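Local coordinates for glycerol-3-phosphate dehydrogenase [NAD(+)] 1 (PDB 4FGW), which interconverts dihydroxyacetone phosphate and glycerol 3-phosphate using NAD(H), and so drives glycerol production and accumulation under hyperosmotic stress, at residues 48-53 with 103-108; 186-191 with 224-229; 248-253 with 313-318. All blocks are in the same frame, centred on the assembly; numbering follows the deposited sequence.

Contact 1: residues 48-53 with 103-108; sequences TIAKVV and DNLVAN
Leu105 lays both branches of its isobutyl group on one turn of helix 44-59, overlapping Ala50 and the peptide that leads from it to Lys51. Its CD1 meets the methyl of Ala50, Leu105 CD1 to Ala50 CB being 3.6 Å. The other branch lies beside the same methyl and over the following peptide: Leu105 CD2 is 3.7 Å from Ala50 C and 3.8 Å from Lys51 N. The short methyl of Ala50 lets the leucine come down onto main-chain atoms. With CG anti to the backbone N of Leu105 (chi1 179°), the fork is carried out from the strand toward the helix. The contact is small, burying 110 Å² in total, and made by aliphatic carbons against a methyl and main chain; the nearest backbone approach, Lys51 CA to Leu105 CA, is 6.9 Å. The Lys51 side chain starts away from the strand, and its NZ is held in a salt bridge by Glu55, one turn further along the helix. The same helix face also packs on neighbouring strands, Ala50 touching Val39 and Met70, while the strand end is tied in by Asn104 ND2, which bonds to Ala54 O and Pro66 O. Ala50 lies one turn beyond Gly46, the last glycine of the GxGxxG sequence assigned to NAD(+) by similarity. A helix that follows the glycine-rich turn and packs on the parallel part of the sheet, here as far as its outermost strand in this chain, 105-108, is characteristic of the Rossmann dinucleotide-binding fold.

Contact 2: residues 186-191 with 224-229; sequences TEVAQE and RPYFHV
Tyr226 and Glu191 stack where the Schellman motif that ends helix 185-189 meets the type I beta turn Arg224-Phe227, which leads into 227-232, one of the two outermost strands of the chain's Rossmann-fold sheet. The phenol ring is gripped on both faces. Glu191 CG sits over the middle of one, 3.6 Å from the ring centroid of Tyr226 in a CH-pi contact, and Arg224 CB lies over the other, displaced toward the rim. Beyond CG the glutamate chain runs extended across the ring, its carboxylate stacked at only 11° to the ring plane. The tyrosine CG stands between the backbone N and the carbonyl carbon (chi1 64°), which swings the ring over the Glu191 chain. The backbones are close here, Tyr226 CB lying 3.4 Å from Glu191 O. The polar ends are tied to helix 44-59: Tyr226 OH hydrogen-bonds Glu55, and Glu191 OE2 forms a salt bridge with Lys51. An alanine in place of Tyr226 would lose the ring and hydroxyl, which is likely to leave the Glu191 chain without its stacking surface, held by Lys51 at its end, and Glu55 without one of its partners. Val188 packs on the Phe227 ring instead. Its CG1, anti to the backbone N, makes a CH-pi contact over one face, 3.7 Å from Phe227 CD1. Val188 CG2 lies 3.7 Å from Phe227 CE1. Phe227 also neighbours Trp45, an NAD(+) residue by similarity. Val188 O, already accepting from Glu191 N, lies obliquely to the Tyr226 ring, 3.3 Å from Tyr226 CE1.

Contact 3: residues 248-253 with 313-318; sequences VALGCG and KVARLM
Leu250, Gly253, Ala315 and Arg316 form a close helix-helix crossing in the helical C-terminal domain, where helix 235-257 runs beside helix 310-320 in the same general direction. The two local axes approach to 7.2 Å at 35°, and small residues at the meeting point permit this. Apolar packing centres on the Ala315 methyl, which is directed at the other helix. Ala315 CB sits 3.7 Å from Gly253 CA and 3.9 Å from Leu250 CD2. Leu250 starts off to one side, its CG beside the backbone N (chi1 -70°), and bends CD2 back to flank that methyl. The same methyl presses on main chain as well, Ala315 CB lying 3.1 Å from Leu250 O, a tight approach. At Gly253 the lack of a side chain matters: a beta carbon built there would fall 2.5 Å from Ala315 CB, a clash, so a side chain there would probably keep the helices further apart. Charge enters at the flank, where the Arg316 chain, bent at its third torsion, carries NE to a salt bridge with Glu256, about one turn on from Gly253; within its own helix the guanidinium has Lys313 N over one face, toward the rim. Leu250 also lies close to Asn311, just before 313-318 and assigned to substrate binding by similarity, so the crossing lies next to the probable active site. Backbone also meets backbone: Arg316 CA donates a CA-H...O contact to Gly253 O at 3.3 Å, with 145° at the hydrogen.

From the N terminus the three contacts follow in series, none nested in or crossing another. Contact 1 closes the loop from helix 44-59 to strand 105-108, and contact 2 a shorter one from helix 185-189 to strand 227-232. These strands are the two outermost of the same sheet within this chain, and helix 44-59 links the contacts, Thr48 packing on Val188 and Ala189, and Val52 on Tyr226. The chain then passes from strand 227-232 into helix 235-257, where contact 3 closes a mostly helical span at helix 310-320. Both its helices belong to the C-terminal helical region, whose parts it ties together about 36 Å (centre to centre) from contact 1.

Contact 1: residues 48-53 with 103-108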
loop_
_atom_site.group_PDB
_atom_site.type_symbol
_atom_site.label_atom_id
_atom_site.label_comp_id
_atom_site.label_asym_id
_atom_site.label_seq_id
_atom_site.Cartn_x
_atom_site.Cartn_y
_atom_site.Cartn_z
ATOM N N THR A 48 14.888 2.836 -22.670
ATOM C CA THR A 48 14.891 3.571 -21.412
ATOM C C THR A 48 15.951 3.007 -20.458
ATOM O O THR A 48 16.782 3.769 -19.969
ATOM C CB THR A 48 13.474 3.606 -20.814
ATOM O OG1 THR A 48 12.561 4.114 -21.789
ATOM C CG2 THR A 48 13.398 4.452 -19.564
ATOM N N ILE A 49 15.949 1.679 -20.235
ATOM C CA ILE A 49 16.931 1.048 -19.359
ATOM C C ILE A 49 18.365 1.180 -19.880
ATOM O O ILE A 49 19.289 1.343 -19.083
ATOM C CB ILE A 49 16.511 -0.372 -18.873
ATOM C CG1 ILE A 49 16.746 -0.539 -17.360
ATOM C CG2 ILE A 49 17.163 -1.501 -19.667
ATOM C CD1 ILE A 49 15.682 0.087 -16.463
ATOM N N ALA A 50 18.527 1.190 -21.219
ATOM C CA ALA A 50 19.803 1.357 -21.913
ATOM C C ALA A 50 20.339 2.786 -21.750
ATOM O O ALA A 50 21.554 2.974 -21.706
ATOM C CB ALA A 50 19.636 1.020 -23.378
ATOM N N LYS A 51 19.428 3.783 -21.643
ATOM C CA LYS A 51 19.747 5.200 -21.425
ATOM C C LYS A 51 20.267 5.371 -19.985
ATOM O O LYS A 51 21.269 6.060 -19.776
ATOM C CB LYS A 51 18.500 6.072 -21.673
ATOM C CG LYS A 51 18.694 7.569 -21.428
ATOM C CD LYS A 51 17.376 8.320 -21.526
ATOM C CE LYS A 51 17.504 9.792 -21.223
ATOM N NZ LYS A 51 17.523 10.068 -19.764
ATOM N N VAL A 52 19.586 4.720 -19.012
ATOM C CA VAL A 52 19.909 4.690 -17.579
ATOM C C VAL A 52 21.326 4.093 -17.383
ATOM O O VAL A 52 22.161 4.683 -16.686
ATOM C CB VAL A 52 18.809 3.900 -16.809
ATOM C CG1 VAL A 52 19.263 3.471 -15.415
ATOM C CG2 VAL A 52 17.508 4.698 -16.735
ATOM N N VAL A 53 21.587 2.943 -18.037
ATOM C CA VAL A 53 22.852 2.209 -18.005
ATOM C C VAL A 53 23.995 3.011 -18.669
ATOM O O VAL A 53 25.072 3.111 -18.075
ATOM C CB VAL A 53 22.665 0.767 -18.551
ATOM C CG1 VAL A 53 23.987 0.124 -18.948
ATOM C CG2 VAL A 53 21.929 -0.106 -17.536
ATOM N N ASP A 103 25.360 9.316 -25.843
ATOM C CA ASP A 103 26.406 9.430 -26.874
ATOM C C ASP A 103 27.052 8.055 -26.972
ATOM O O ASP A 103 27.343 7.576 -28.071
ATOM C CB ASP A 103 27.483 10.464 -26.465
ATOM C CG ASP A 103 27.682 11.606 -27.442
ATOM O OD1 ASP A 103 28.843 11.860 -27.825
ATOM O OD2 ASP A 103 26.685 12.276 -27.789
ATOM N N ASN A 104 27.144 7.411 -25.814
ATOM C CA ASN A 104 27.753 6.110 -25.652
ATOM C C ASN A 104 26.794 4.952 -25.740
ATOM O O ASN A 104 27.161 3.812 -25.523
ATOM C CB ASN A 104 28.464 6.053 -24.315
ATOM C CG ASN A 104 27.721 6.779 -23.229
ATOM O OD1 ASN A 104 27.043 7.757 -23.473
ATOM N ND2 ASN A 104 27.854 6.299 -22.021
ATOM N N LEU A 105 25.549 5.259 -26.031
ATOM C CA LEU A 105 24.526 4.245 -26.255
ATOM C C LEU A 105 24.481 3.937 -27.751
ATOM O O LEU A 105 23.915 4.709 -28.532
ATOM C CB LEU A 105 23.154 4.693 -25.711
ATOM C CG LEU A 105 21.949 3.748 -25.893
ATOM C CD1 LEU A 105 22.277 2.314 -25.472
ATOM C CD2 LEU A 105 20.742 4.259 -25.126
ATOM N N VAL A 106 25.120 2.819 -28.143
ATOM C CA VAL A 106 25.236 2.379 -29.532
ATOM C C VAL A 106 24.264 1.242 -29.853
ATOM O O VAL A 106 24.259 0.219 -29.168
ATOM C CB VAL A 106 26.712 2.047 -29.913
ATOM C CG1 VAL A 106 26.819 1.452 -31.316
ATOM C CG2 VAL A 106 27.599 3.283 -29.797
ATOM N N ALA A 107 23.455 1.435 -30.912
ATOM C CA ALA A 107 22.487 0.463 -31.414
ATOM C C ALA A 107 23.205 -0.576 -32.291
ATOM O O ALA A 107 24.063 -0.212 -33.099
ATOM C CB ALA A 107 21.416 1.179 -32.220
ATOM N N ASN A 108 22.844 -1.851 -32.126
ATOM C CA ASN A 108 23.457 -2.942 -32.876
ATOM C C ASN A 108 22.405 -3.889 -33.479
ATOM O O ASN A 108 21.577 -4.418 -32.735
ATOM C CB ASN A 108 24.460 -3.705 -32.006
ATOM C CG ASN A 108 25.529 -4.403 -32.810
ATOM O OD1 ASN A 108 25.251 -5.232 -33.686
ATOM N ND2 ASN A 108 26.781 -4.072 -32.542
#

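Contact 2: residues 186-191 with 224-229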
loop_
_atom_site.group_PDB
_atom_site.type_symbol
_atom_site.label_atom_id
_atom_site.label_comp_id
_atom_site.label_asym_id
_atom_site.label_seq_id
_atom_site.Cartn_x
_atom_site.Cartn_y
_atom_site.Cartn_z
ATOM N N THR A 186 8.108 5.440 -20.208
ATOM C CA THR A 186 7.814 6.827 -20.595
ATOM C C THR A 186 8.208 7.854 -19.524
ATOM O O THR A 186 8.789 8.882 -19.857
ATOM C CB THR A 186 6.351 6.902 -21.078
ATOM O OG1 THR A 186 6.295 6.287 -22.370
ATOM C CG2 THR A 186 5.807 8.326 -21.163
ATOM N N GLU A 187 7.909 7.563 -18.253
ATOM C CA GLU A 187 8.228 8.452 -17.137
ATOM C C GLU A 187 9.708 8.417 -16.769
ATOM O O GLU A 187 10.287 9.481 -16.534
ATOM C CB GLU A 187 7.334 8.169 -15.919
ATOM C CG GLU A 187 5.886 8.574 -16.138
ATOM C CD GLU A 187 5.142 8.869 -14.854
ATOM O OE1 GLU A 187 4.867 10.064 -14.589
ATOM O OE2 GLU A 187 4.865 7.911 -14.094
ATOM N N VAL A 188 10.321 7.206 -16.724
ATOM C CA VAL A 188 11.753 7.031 -16.422
ATOM C C VAL A 188 12.590 7.765 -17.490
ATOM O O VAL A 188 13.554 8.445 -17.135
ATOM C CB VAL A 188 12.193 5.538 -16.262
ATOM C CG1 VAL A 188 13.671 5.426 -15.883
ATOM C CG2 VAL A 188 11.330 4.796 -15.253
ATOM N N ALA A 189 12.192 7.647 -18.785
ATOM C CA ALA A 189 12.851 8.297 -19.930
ATOM C C ALA A 189 12.782 9.818 -19.812
ATOM O O ALA A 189 13.789 10.484 -20.014
ATOM C CB ALA A 189 12.219 7.839 -21.238
ATOM N N GLN A 190 11.608 10.350 -19.412
ATOM C CA GLN A 190 11.362 11.777 -19.199
ATOM C C GLN A 190 12.051 12.285 -17.925
ATOM O O GLN A 190 11.972 13.476 -17.612
ATOM C CB GLN A 190 9.855 12.039 -19.104
ATOM C CG GLN A 190 9.175 12.217 -20.443
ATOM C CD GLN A 190 7.720 12.547 -20.243
ATOM O OE1 GLN A 190 7.330 13.717 -20.170
ATOM N NE2 GLN A 190 6.887 11.523 -20.140
ATOM N N GLU A 191 12.700 11.371 -17.181
ATOM C CA GLU A 191 13.402 11.622 -15.919
ATOM C C GLU A 191 12.460 12.054 -14.792
ATOM O O GLU A 191 12.856 12.804 -13.895
ATOM C CB GLU A 191 14.632 12.535 -16.095
ATOM C CG GLU A 191 15.675 11.945 -17.028
ATOM C CD GLU A 191 16.964 12.720 -17.217
ATOM O OE1 GLU A 191 17.098 13.826 -16.642
ATOM O OE2 GLU A 191 17.846 12.214 -17.947
ATOM N N ARG A 224 19.959 6.251 -10.384
ATOM C CA ARG A 224 19.989 7.601 -10.958
ATOM C C ARG A 224 19.284 8.533 -9.958
ATOM O O ARG A 224 18.466 8.037 -9.184
ATOM C CB ARG A 224 19.254 7.649 -12.326
ATOM C CG ARG A 224 19.800 6.740 -13.435
ATOM C CD ARG A 224 21.239 7.033 -13.861
ATOM N NE ARG A 224 21.405 8.356 -14.465
ATOM C CZ ARG A 224 22.249 9.285 -14.029
ATOM N NH1 ARG A 224 23.023 9.048 -12.976
ATOM N NH2 ARG A 224 22.329 10.456 -14.642
ATOM N N PRO A 225 19.528 9.867 -9.962
ATOM C CA PRO A 225 18.796 10.747 -9.023
ATOM C C PRO A 225 17.271 10.721 -9.229
ATOM O O PRO A 225 16.513 10.856 -8.264
ATOM C CB PRO A 225 19.394 12.135 -9.290
ATOM C CG PRO A 225 20.730 11.864 -9.946
ATOM C CD PRO A 225 20.480 10.645 -10.785
ATOM N N TYR A 226 16.831 10.503 -10.485
ATOM C CA TYR A 226 15.428 10.405 -10.900
ATOM C C TYR A 226 14.913 8.945 -10.896
ATOM O O TYR A 226 13.756 8.699 -11.234
ATOM C CB TYR A 226 15.251 11.031 -12.304
ATOM C CG TYR A 226 16.007 10.313 -13.407
ATOM C CD1 TYR A 226 15.450 9.216 -14.063
ATOM C CD2 TYR A 226 17.266 10.747 -13.815
ATOM C CE1 TYR A 226 16.138 8.554 -15.080
ATOM C CE2 TYR A 226 17.961 10.096 -14.836
ATOM C CZ TYR A 226 17.392 9.001 -15.467
ATOM O OH TYR A 226 18.070 8.352 -16.473
ATOM N N PHE A 227 15.778 7.980 -10.576
ATOM C CA PHE A 227 15.421 6.557 -10.597
ATOM C C PHE A 227 16.108 5.851 -9.439
ATOM O O PHE A 227 17.227 5.336 -9.598
ATOM C CB PHE A 227 15.840 5.952 -11.960
ATOM C CG PHE A 227 15.321 4.580 -12.311
ATOM C CD1 PHE A 227 13.952 4.314 -12.322
ATOM C CD2 PHE A 227 16.190 3.582 -12.739
ATOM C CE1 PHE A 227 13.469 3.063 -12.712
ATOM C CE2 PHE A 227 15.703 2.336 -13.136
ATOM C CZ PHE A 227 14.345 2.092 -13.136
ATOM N N HIS A 228 15.454 5.865 -8.258
ATOM C CA HIS A 228 15.999 5.262 -7.041
ATOM C C HIS A 228 16.025 3.740 -7.126
ATOM O O HIS A 228 15.021 3.119 -7.474
ATOM C CB HIS A 228 15.254 5.751 -5.789
ATOM C CG HIS A 228 15.585 7.153 -5.368
ATOM N ND1 HIS A 228 16.287 8.016 -6.188
ATOM C CD2 HIS A 228 15.282 7.796 -4.221
ATOM C CE1 HIS A 228 16.400 9.146 -5.510
ATOM N NE2 HIS A 228 15.805 9.062 -4.325
ATOM N N VAL A 229 17.194 3.152 -6.834
ATOM C CA VAL A 229 17.401 1.714 -6.904
ATOM C C VAL A 229 17.699 1.112 -5.541
ATOM O O VAL A 229 18.551 1.616 -4.806
ATOM C CB VAL A 229 18.478 1.348 -7.986
ATOM C CG1 VAL A 229 18.932 -0.106 -7.893
ATOM C CG2 VAL A 229 17.958 1.648 -9.390
#

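Contact 3: residues 248-253 with 313-318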
loop_
_atom_site.group_PDB
_atom_site.type_symbol
_atom_site.label_atom_id
_atom_site.label_comp_id
_atom_site.label_asym_id
_atom_site.label_seq_id
_atom_site.Cartn_x
_atom_site.Cartn_y
_atom_site.Cartn_z
ATOM N N VAL A 248 -5.195 -8.590 -8.348
ATOM C CA VAL A 248 -5.643 -7.718 -7.266
ATOM C C VAL A 248 -6.282 -6.423 -7.832
ATOM O O VAL A 248 -7.350 -6.016 -7.364
ATOM C CB VAL A 248 -4.501 -7.418 -6.253
ATOM C CG1 VAL A 248 -5.015 -6.605 -5.064
ATOM C CG2 VAL A 248 -3.834 -8.706 -5.774
ATOM N N ALA A 249 -5.646 -5.804 -8.850
ATOM C CA ALA A 249 -6.142 -4.584 -9.503
ATOM C C ALA A 249 -7.559 -4.778 -10.066
ATOM O O ALA A 249 -8.351 -3.831 -10.065
ATOM C CB ALA A 249 -5.187 -4.145 -10.606
ATOM N N LEU A 250 -7.885 -6.015 -10.507
ATOM C CA LEU A 250 -9.219 -6.354 -11.005
ATOM C C LEU A 250 -10.243 -6.276 -9.870
ATOM O O LEU A 250 -11.285 -5.647 -10.042
ATOM C CB LEU A 250 -9.255 -7.725 -11.701
ATOM C CG LEU A 250 -8.537 -7.847 -13.060
ATOM C CD1 LEU A 250 -8.402 -9.292 -13.468
ATOM C CD2 LEU A 250 -9.284 -7.092 -14.165
ATOM N N GLY A 251 -9.900 -6.843 -8.706
ATOM C CA GLY A 251 -10.723 -6.808 -7.501
ATOM C C GLY A 251 -10.996 -5.396 -7.019
ATOM O O GLY A 251 -12.095 -5.122 -6.532
ATOM N N CYS A 252 -10.006 -4.476 -7.187
ATOM C CA CYS A 252 -10.120 -3.046 -6.832
ATOM C C CYS A 252 -11.090 -2.327 -7.758
ATOM O O CYS A 252 -11.905 -1.529 -7.289
ATOM C CB CYS A 252 -8.755 -2.365 -6.839
ATOM S SG CYS A 252 -7.631 -2.953 -5.560
ATOM N N GLY A 253 -10.965 -2.596 -9.059
ATOM C CA GLY A 253 -11.820 -2.029 -10.095
ATOM C C GLY A 253 -13.272 -2.401 -9.896
ATOM O O GLY A 253 -14.146 -1.528 -9.961
ATOM N N LYS A 313 -9.143 -0.295 -14.777
ATOM C CA LYS A 313 -10.060 0.385 -15.702
ATOM C C LYS A 313 -11.091 -0.571 -16.314
ATOM O O LYS A 313 -12.274 -0.223 -16.356
ATOM C CB LYS A 313 -9.270 1.120 -16.805
ATOM C CG LYS A 313 -10.054 2.206 -17.535
ATOM C CD LYS A 313 -9.151 3.033 -18.445
ATOM C CE LYS A 313 -9.888 4.215 -19.028
ATOM N NZ LYS A 313 -8.972 5.151 -19.731
ATOM N N VAL A 314 -10.646 -1.766 -16.784
ATOM C CA VAL A 314 -11.529 -2.789 -17.380
ATOM C C VAL A 314 -12.526 -3.289 -16.336
ATOM O O VAL A 314 -13.735 -3.309 -16.599
ATOM C CB VAL A 314 -10.742 -3.948 -18.064
ATOM C CG1 VAL A 314 -11.634 -5.164 -18.336
ATOM C CG2 VAL A 314 -10.100 -3.472 -19.359
ATOM N N ALA A 315 -12.008 -3.639 -15.140
ATOM C CA ALA A 315 -12.766 -4.140 -14.000
ATOM C C ALA A 315 -13.822 -3.145 -13.521
ATOM O O ALA A 315 -14.925 -3.551 -13.153
ATOM C CB ALA A 315 -11.813 -4.478 -12.877
ATOM N N ARG A 316 -13.480 -1.846 -13.543
ATOM C CA ARG A 316 -14.346 -0.727 -13.164
ATOM C C ARG A 316 -15.537 -0.629 -14.140
ATOM O O ARG A 316 -16.675 -0.452 -13.701
ATOM C CB ARG A 316 -13.526 0.575 -13.159
ATOM C CG ARG A 316 -13.959 1.571 -12.111
ATOM C CD ARG A 316 -13.180 2.865 -12.227
ATOM N NE ARG A 316 -11.871 2.802 -11.574
ATOM C CZ ARG A 316 -10.723 3.138 -12.156
ATOM N NH1 ARG A 316 -10.705 3.548 -13.421
ATOM N NH2 ARG A 316 -9.583 3.065 -11.481
ATOM N N LEU A 317 -15.275 -0.790 -15.456
ATOM C CA LEU A 317 -16.303 -0.757 -16.494
ATOM C C LEU A 317 -17.220 -1.976 -16.391
ATOM O O LEU A 317 -18.431 -1.817 -16.537
ATOM C CB LEU A 317 -15.697 -0.609 -17.903
ATOM C CG LEU A 317 -16.697 -0.384 -19.059
ATOM C CD1 LEU A 317 -17.480 0.928 -18.905
ATOM C CD2 LEU A 317 -16.000 -0.426 -20.393
ATOM N N MET A 318 -16.652 -3.171 -16.077
ATOM C CA MET A 318 -17.404 -4.419 -15.872
ATOM C C MET A 318 -18.488 -4.207 -14.801
ATOM O O MET A 318 -19.606 -4.698 -14.944
ATOM C CB MET A 318 -16.464 -5.541 -15.411
ATOM C CG MET A 318 -15.734 -6.243 -16.522
ATOM S SD MET A 318 -14.435 -7.325 -15.869
ATOM C CE MET A 318 -15.401 -8.690 -15.246
#